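Local coordinates for protein nucleoporin nup120 (Schizosaccharomyces pombe, PDB 4GQ2) that serves as a structural component of the nuclear pore complex, whose nucleoporins can also dock transiently associated nuclear transport factors, at residues Leu682-Ile685 and Leu686-Gln690; Leu653-Arg656 and Leu657-Phe660; Ser798-Ala801 and Ile802-Asp806. All coordinates share one frame; numbering follows the deposited sequence.

Interaction 1: Leu682-Ile685 and Leu686-Gln690; sequences LDSI and LKKFQ
D683 and K687, one helical turn apart, cross obliquely as side chains and meet in a salt bridge of 3.2 Å from OD2 to NZ. The ammonium reaches OD2 on its syn side, 21° out of the carboxylate plane. With CG anti to the backbone N (chi1 176°), the carboxylate of D683 leans along the helix to where the lysine, bent at its last torsion, brings NZ. The other oxygen, OD1, is hydrogen-bonded to OG of S739 in helix 719-739, so the carboxylate also links two helices. D683 and K687 are an i to i+4 pair within helix 672-703, in the helical domain of Nup120, where L686 N bonds to L682 O at 2.7 Å and F689 N to I685 O at 3.0 Å. I685 and F689 lie side by side, pointing the same way; CG2 of the isoleucine approaches the ring obliquely, 3.6 Å from CD2, and both residues rest on I549 of helix 548-553. L682 and L686 touch more lightly, CB to CD1 at 4.4 Å, facing helix 790-803. Near S684 a water donates to S684 O at 3.0 Å and accepts from K688 NZ at 2.9 Å.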
loop_
_atom_site.group_PDB
_atom_site.type_symbol
_atom_site.label_atom_id
_atom_site.label_comp_id
_atom_site.label_asym_id
_atom_site.label_seq_id
_atom_site.Cartn_x
_atom_site.Cartn_y
_atom_site.Cartn_z
ATOM N N LEU A 682 8.810 8.998 -1.584
ATOM C CA LEU A 682 8.013 8.996 -2.821
ATOM C C LEU A 682 6.514 9.155 -2.550
ATOM O O LEU A 682 5.859 10.011 -3.149
ATOM C CB LEU A 682 8.266 7.734 -3.659
ATOM C CG LEU A 682 9.619 7.696 -4.376
ATOM C CD1 LEU A 682 9.808 6.381 -5.113
ATOM C CD2 LEU A 682 9.791 8.889 -5.317
ATOM N N ASP A 683 5.980 8.336 -1.643
ATOM C CA ASP A 683 4.563 8.392 -1.295
ATOM C C ASP A 683 4.194 9.825 -0.910
ATOM O O ASP A 683 3.185 10.374 -1.363
ATOM C CB ASP A 683 4.277 7.427 -0.135
ATOM C CG ASP A 683 2.842 7.493 0.345
ATOM O OD1 ASP A 683 1.974 6.864 -0.285
ATOM O OD2 ASP A 683 2.578 8.171 1.358
ATOM N N SER A 684 5.043 10.428 -0.083
ATOM C CA SER A 684 4.827 11.778 0.412
ATOM C C SER A 684 4.933 12.833 -0.705
ATOM O O SER A 684 4.138 13.763 -0.763
ATOM C CB SER A 684 5.801 12.056 1.559
ATOM O OG SER A 684 5.734 13.405 1.948
ATOM N N ILE A 685 5.908 12.679 -1.596
ATOM C CA ILE A 685 6.054 13.580 -2.743
ATOM C C ILE A 685 4.908 13.408 -3.748
ATOM O O ILE A 685 4.323 14.394 -4.212
ATOM C CB ILE A 685 7.422 13.403 -3.454
ATOM C CG1 ILE A 685 8.591 13.651 -2.491
ATOM C CG2 ILE A 685 7.534 14.330 -4.657
ATOM C CD1 ILE A 685 8.411 14.849 -1.592
ATOM N N LEU A 686 4.583 12.156 -4.064
ATOM C CA LEU A 686 3.533 11.839 -5.040
ATOM C C LEU A 686 2.144 12.346 -4.668
ATOM O O LEU A 686 1.364 12.672 -5.552
ATOM C CB LEU A 686 3.489 10.340 -5.339
ATOM C CG LEU A 686 4.705 9.738 -6.055
ATOM C CD1 LEU A 686 4.621 8.233 -6.032
ATOM C CD2 LEU A 686 4.849 10.223 -7.485
ATOM N N LYS A 687 1.881 12.458 -3.397
ATOM C CA LYS A 687 0.631 12.977 -2.954
ATOM C C LYS A 687 0.500 14.440 -3.231
ATOM O O LYS A 687 -0.524 14.902 -3.583
ATOM C CB LYS A 687 0.473 12.757 -1.480
ATOM C CG LYS A 687 -0.232 11.497 -1.122
ATOM C CD LYS A 687 0.055 11.178 0.312
ATOM C CE LYS A 687 -0.995 10.275 0.879
ATOM N NZ LYS A 687 -0.378 9.273 1.765
ATOM N N LYS A 688 1.567 15.165 -3.049
ATOM C CA LYS A 688 1.612 16.589 -3.365
ATOM C C LYS A 688 1.566 16.807 -4.877
ATOM O O LYS A 688 0.854 17.679 -5.355
ATOM C CB LYS A 688 2.815 17.262 -2.703
ATOM C CG LYS A 688 2.863 17.024 -1.200
ATOM C CD LYS A 688 3.759 18.015 -0.475
ATOM C CE LYS A 688 3.629 17.891 1.038
ATOM N NZ LYS A 688 4.469 16.775 1.558
ATOM N N PHE A 689 2.278 15.979 -5.633
ATOM C CA PHE A 689 2.150 16.021 -7.090
ATOM C C PHE A 689 0.708 15.826 -7.579
ATOM O O PHE A 689 0.213 16.627 -8.374
ATOM C CB PHE A 689 3.118 15.041 -7.773
ATOM C CG PHE A 689 4.440 15.659 -8.131
ATOM C CD1 PHE A 689 4.506 16.708 -9.041
ATOM C CD2 PHE A 689 5.617 15.198 -7.562
ATOM C CE1 PHE A 689 5.723 17.288 -9.370
ATOM C CE2 PHE A 689 6.838 15.768 -7.893
ATOM C CZ PHE A 689 6.892 16.813 -8.799
ATOM N N GLN A 690 0.042 14.775 -7.094
ATOM C CA GLN A 690 -1.352 14.472 -7.470
ATOM C C GLN A 690 -2.317 15.632 -7.205
ATOM O O GLN A 690 -3.091 16.019 -8.081
ATOM C CB GLN A 690 -1.844 13.207 -6.756
ATOM C CG GLN A 690 -3.304 12.871 -7.033
ATOM C CD GLN A 690 -3.788 11.629 -6.302
ATOM O OE1 GLN A 690 -4.233 10.664 -6.924
ATOM N NE2 GLN A 690 -3.682 11.640 -4.991
HETATM O O HOH W 1 2.506 14.609 1.645
#

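Interaction 2: Leu653-Arg656 and Leu657-Phe660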
loop_
_atom_site.group_PDB
_atom_site.type_symbol
_atom_site.label_atom_id
_atom_site.label_comp_id
_atom_site.label_asym_id
_atom_site.label_seq_id
_atom_site.Cartn_x
_atom_site.Cartn_y
_atom_site.Cartn_z
ATOM N N LEU A 653 5.912 27.005 -15.221
ATOM C CA LEU A 653 5.890 26.537 -13.837
ATOM C C LEU A 653 5.703 25.015 -13.758
ATOM O O LEU A 653 6.420 24.346 -13.013
ATOM C CB LEU A 653 4.831 27.272 -13.013
ATOM C CG LEU A 653 4.838 27.006 -11.500
ATOM C CD1 LEU A 653 6.231 27.117 -10.902
ATOM C CD2 LEU A 653 3.885 27.938 -10.780
ATOM N N ILE A 654 4.772 24.476 -14.551
ATOM C CA ILE A 654 4.579 23.026 -14.653
ATOM C C ILE A 654 5.858 22.340 -15.123
ATOM O O ILE A 654 6.170 21.235 -14.684
ATOM C CB ILE A 654 3.371 22.656 -15.549
ATOM C CG1 ILE A 654 2.068 22.919 -14.801
ATOM C CG2 ILE A 654 3.412 21.191 -15.980
ATOM C CD1 ILE A 654 0.886 23.189 -15.705
ATOM N N GLN A 655 6.605 23.003 -16.002
ATOM C CA GLN A 655 7.895 22.477 -16.432
ATOM C C GLN A 655 8.890 22.453 -15.273
ATOM O O GLN A 655 9.609 21.475 -15.104
ATOM C CB GLN A 655 8.450 23.255 -17.630
ATOM C CG GLN A 655 7.803 22.917 -18.968
ATOM C CD GLN A 655 8.094 21.501 -19.444
ATOM O OE1 GLN A 655 7.174 20.707 -19.663
ATOM N NE2 GLN A 655 9.376 21.178 -19.608
ATOM N N ARG A 656 8.910 23.513 -14.467
ATOM C CA ARG A 656 9.794 23.576 -13.296
ATOM C C ARG A 656 9.509 22.465 -12.290
ATOM O O ARG A 656 10.436 21.839 -11.775
ATOM C CB ARG A 656 9.680 24.927 -12.578
ATOM C CG ARG A 656 10.575 26.023 -13.123
ATOM C CD ARG A 656 11.339 26.734 -12.014
ATOM N NE ARG A 656 10.473 27.494 -11.114
ATOM C CZ ARG A 656 10.809 27.862 -9.878
ATOM N NH1 ARG A 656 11.994 27.536 -9.374
ATOM N NH2 ARG A 656 9.952 28.551 -9.136
ATOM N N LEU A 657 8.225 22.236 -12.014
ATOM C CA LEU A 657 7.799 21.312 -10.963
ATOM C C LEU A 657 8.175 19.872 -11.277
ATOM O O LEU A 657 8.569 19.121 -10.385
ATOM C CB LEU A 657 6.293 21.436 -10.705
ATOM C CG LEU A 657 5.806 22.764 -10.114
ATOM C CD1 LEU A 657 4.299 22.923 -10.252
ATOM C CD2 LEU A 657 6.232 22.926 -8.662
ATOM N N ARG A 658 8.083 19.505 -12.551
ATOM C CA ARG A 658 8.383 18.143 -12.995
ATOM C C ARG A 658 9.832 17.964 -13.437
ATOM O O ARG A 658 10.236 16.860 -13.817
ATOM C CB ARG A 658 7.433 17.726 -14.123
ATOM C CG ARG A 658 7.565 18.545 -15.398
ATOM C CD ARG A 658 6.391 18.307 -16.329
ATOM N NE ARG A 658 6.380 16.936 -16.815
ATOM C CZ ARG A 658 5.389 16.388 -17.507
ATOM N NH1 ARG A 658 4.308 17.103 -17.812
ATOM N NH2 ARG A 658 5.483 15.119 -17.894
ATOM N N SER A 659 10.605 19.047 -13.394
ATOM C CA SER A 659 12.010 19.020 -13.805
ATOM C C SER A 659 12.875 18.375 -12.741
ATOM O O SER A 659 12.902 18.834 -11.601
ATOM C CB SER A 659 12.520 20.436 -14.075
ATOM O OG SER A 659 11.986 20.945 -15.283
ATOM N N PHE A 660 13.573 17.306 -13.117
ATOM C CA PHE A 660 14.481 16.609 -12.203
ATOM C C PHE A 660 15.756 16.143 -12.888
ATOM O O PHE A 660 15.720 15.642 -14.020
ATOM C CB PHE A 660 13.782 15.410 -11.553
ATOM C CG PHE A 660 12.604 15.790 -10.711
ATOM C CD1 PHE A 660 12.787 16.322 -9.441
ATOM C CD2 PHE A 660 11.308 15.639 -11.197
ATOM C CE1 PHE A 660 11.698 16.692 -8.664
ATOM C CE2 PHE A 660 10.217 15.999 -10.427
ATOM C CZ PHE A 660 10.410 16.527 -9.157
#
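L657 packs against the turn before it at the end of helix 646-658: its CG lies 3.4 Å from L653 O, and its CD1 is 4.3 Å from CG of L653. The same carbonyl accepts L657 N at 3.0 Å, so one i to i+4 step carries both the backbone bond and the buried leucine pair. R658 is also buried. Its CG stands between the backbone N and the carbonyl carbon (chi1 64°), which lays the chain over the preceding turn, with CG 3.1 Å from I654 O and CD against CG2 of I654. NH1 forms a salt bridge with D728, and NH2 a hydrogen bond with F803 O. With an alanine in its place, D728 would probably lose its charged mate, F803 O this donor, and I654 the chain lying across it. The Q655 side chain, on the exposed side, is looser: its nearest approach to residues 657-660 is OE1 to CD of R658, 4.2 Å. S659 N bonds to R656 O at 3.2 Å from above the carbonyl plane, 71° out of it. L653 and L657 face F552 of helix 548-553, I654 meets F696 of helix 672-703, and F660 reaches helix 790-803.

Interaction 3: Ser798-Ala801 and Ile802-Asp806; sequences SLSA and IFIRD
S800 O takes a backbone bond from I804 N, 2.9 Å long and nearly straight at 165°, and a second, weak one from F803 N. This is the C-terminal end of helix 790-803, where I804 is the first residue to leave helical phi/psi, so the carbonyl of S800 accepts the last i to i+4 bond from a residue already outside the helix. One residue earlier, L799 O is shared in the same way: F803 N reaches it at 3.1 Å, while I802 N bonds to it weakly. I802 N is divided further, with another weak bond to S798 O, and such forked i+3/i+4 bonding, much of it weak, is consistent with a helix whose winding changes near its end.

The side chains follow the turn. CD1 of I802 and CD2 of L799 touch at 4.1 Å, the two chains slanting across each other, and CG2 of I802 sits 3.7 Å above the ring plane of F803, over its centre. L799 O comes obliquely to the same ring, 3.3 Å from CD2 of F803. These groups face other helices: I802 meets L735 of helix 719-739 and L686 of helix 672-703, and L799 meets L682 and I685 of the latter. On the more exposed side I804 has CG1 between its backbone N and carbonyl carbon (chi1 75°), which turns that branch back over the last turn, 3.5 Å from OG of S800.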
loop_
_atom_site.group_PDB
_atom_site.type_symbol
_atom_site.label_atom_id
_atom_site.label_comp_id
_atom_site.label_asym_id
_atom_site.label_seq_id
_atom_site.Cartn_x
_atom_site.Cartn_y
_atom_site.Cartn_z
ATOM N N SER A 798 13.882 8.235 -9.561
ATOM C CA SER A 798 12.500 7.737 -9.626
ATOM C C SER A 798 11.556 8.806 -10.139
ATOM O O SER A 798 10.734 8.537 -11.012
ATOM C CB SER A 798 12.029 7.254 -8.255
ATOM O OG SER A 798 12.883 6.243 -7.752
ATOM N N LEU A 799 11.683 10.018 -9.599
ATOM C CA LEU A 799 10.886 11.157 -10.060
ATOM C C LEU A 799 11.144 11.462 -11.532
ATOM O O LEU A 799 10.209 11.728 -12.283
ATOM C CB LEU A 799 11.141 12.407 -9.203
ATOM C CG LEU A 799 10.689 12.319 -7.744
ATOM C CD1 LEU A 799 11.014 13.606 -7.007
ATOM C CD2 LEU A 799 9.202 11.996 -7.634
ATOM N N SER A 800 12.411 11.407 -11.935
ATOM C CA SER A 800 12.788 11.606 -13.332
ATOM C C SER A 800 12.094 10.589 -14.231
ATOM O O SER A 800 11.511 10.958 -15.250
ATOM C CB SER A 800 14.308 11.528 -13.504
ATOM O OG SER A 800 14.677 11.783 -14.847
ATOM N N ALA A 801 12.131 9.318 -13.835
ATOM C CA ALA A 801 11.460 8.254 -14.590
ATOM C C ALA A 801 9.955 8.479 -14.728
ATOM O O ALA A 801 9.326 7.973 -15.664
ATOM C CB ALA A 801 11.731 6.898 -13.960
ATOM N N ILE A 802 9.382 9.236 -13.797
ATOM C CA ILE A 802 7.948 9.495 -13.802
ATOM C C ILE A 802 7.611 10.600 -14.789
ATOM O O ILE A 802 6.630 10.499 -15.522
ATOM C CB ILE A 802 7.417 9.873 -12.393
ATOM C CG1 ILE A 802 7.566 8.694 -11.426
ATOM C CG2 ILE A 802 5.960 10.321 -12.462
ATOM C CD1 ILE A 802 7.502 9.077 -9.958
ATOM N N PHE A 803 8.421 11.655 -14.806
ATOM C CA PHE A 803 8.058 12.864 -15.547
ATOM C C PHE A 803 8.767 13.115 -16.880
ATOM O O PHE A 803 8.230 13.839 -17.718
ATOM C CB PHE A 803 8.175 14.099 -14.652
ATOM C CG PHE A 803 7.234 14.089 -13.482
ATOM C CD1 PHE A 803 5.874 14.353 -13.656
ATOM C CD2 PHE A 803 7.705 13.822 -12.201
ATOM C CE1 PHE A 803 5.010 14.351 -12.577
ATOM C CE2 PHE A 803 6.840 13.806 -11.117
ATOM C CZ PHE A 803 5.493 14.076 -11.305
ATOM N N ILE A 804 9.960 12.564 -17.081
ATOM C CA ILE A 804 10.694 12.883 -18.312
ATOM C C ILE A 804 10.302 11.930 -19.429
ATOM O O ILE A 804 10.544 10.727 -19.352
ATOM C CB ILE A 804 12.225 13.097 -18.113
ATOM C CG1 ILE A 804 12.985 11.781 -17.900
ATOM C CG2 ILE A 804 12.484 14.114 -16.996
ATOM C CD1 ILE A 804 13.736 11.297 -19.126
ATOM N N ARG A 805 9.672 12.496 -20.454
ATOM C CA ARG A 805 8.892 11.733 -21.428
ATOM C C ARG A 805 9.374 11.904 -22.869
ATOM O O ARG A 805 10.139 12.824 -23.174
ATOM C CB ARG A 805 7.418 12.145 -21.339
ATOM C CG ARG A 805 6.877 12.298 -19.922
ATOM C CD ARG A 805 5.375 12.535 -19.904
ATOM N NE ARG A 805 4.689 11.579 -20.767
ATOM C CZ ARG A 805 4.471 10.304 -20.457
ATOM N NH1 ARG A 805 4.865 9.813 -19.288
ATOM N NH2 ARG A 805 3.848 9.519 -21.324
ATOM N N ASP A 806 8.910 11.006 -23.743
ATOM C CA ASP A 806 9.181 11.044 -25.191
ATOM C C ASP A 806 8.424 9.941 -25.946
ATOM O O ASP A 806 7.897 9.007 -25.332
ATOM C CB ASP A 806 10.690 10.965 -25.486
ATOM C CG ASP A 806 11.397 9.908 -24.656
ATOM O OD1 ASP A 806 11.149 8.707 -24.882
ATOM O OD2 ASP A 806 12.206 10.283 -23.782
#

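Overall arrangement
From the N terminus, interaction 2 comes first, where helix 646-658 ends; interaction 1 follows within helix 672-703, and interaction 3 comes last, at the end of helix 790-803. Each joins consecutive segments, so none closes a long loop; they run in series and neither nest nor cross. In space they converge, with centres 11 to 14 Å apart. F689 of interaction 1 joins all three, its CZ lying 3.5 Å from CZ of F660 and its CD1 3.6 Å from CZ of F803. F660 also packs on L799. The loop after helix 646-658, helix 672-703 and the far later helix 790-803 are thereby packed together.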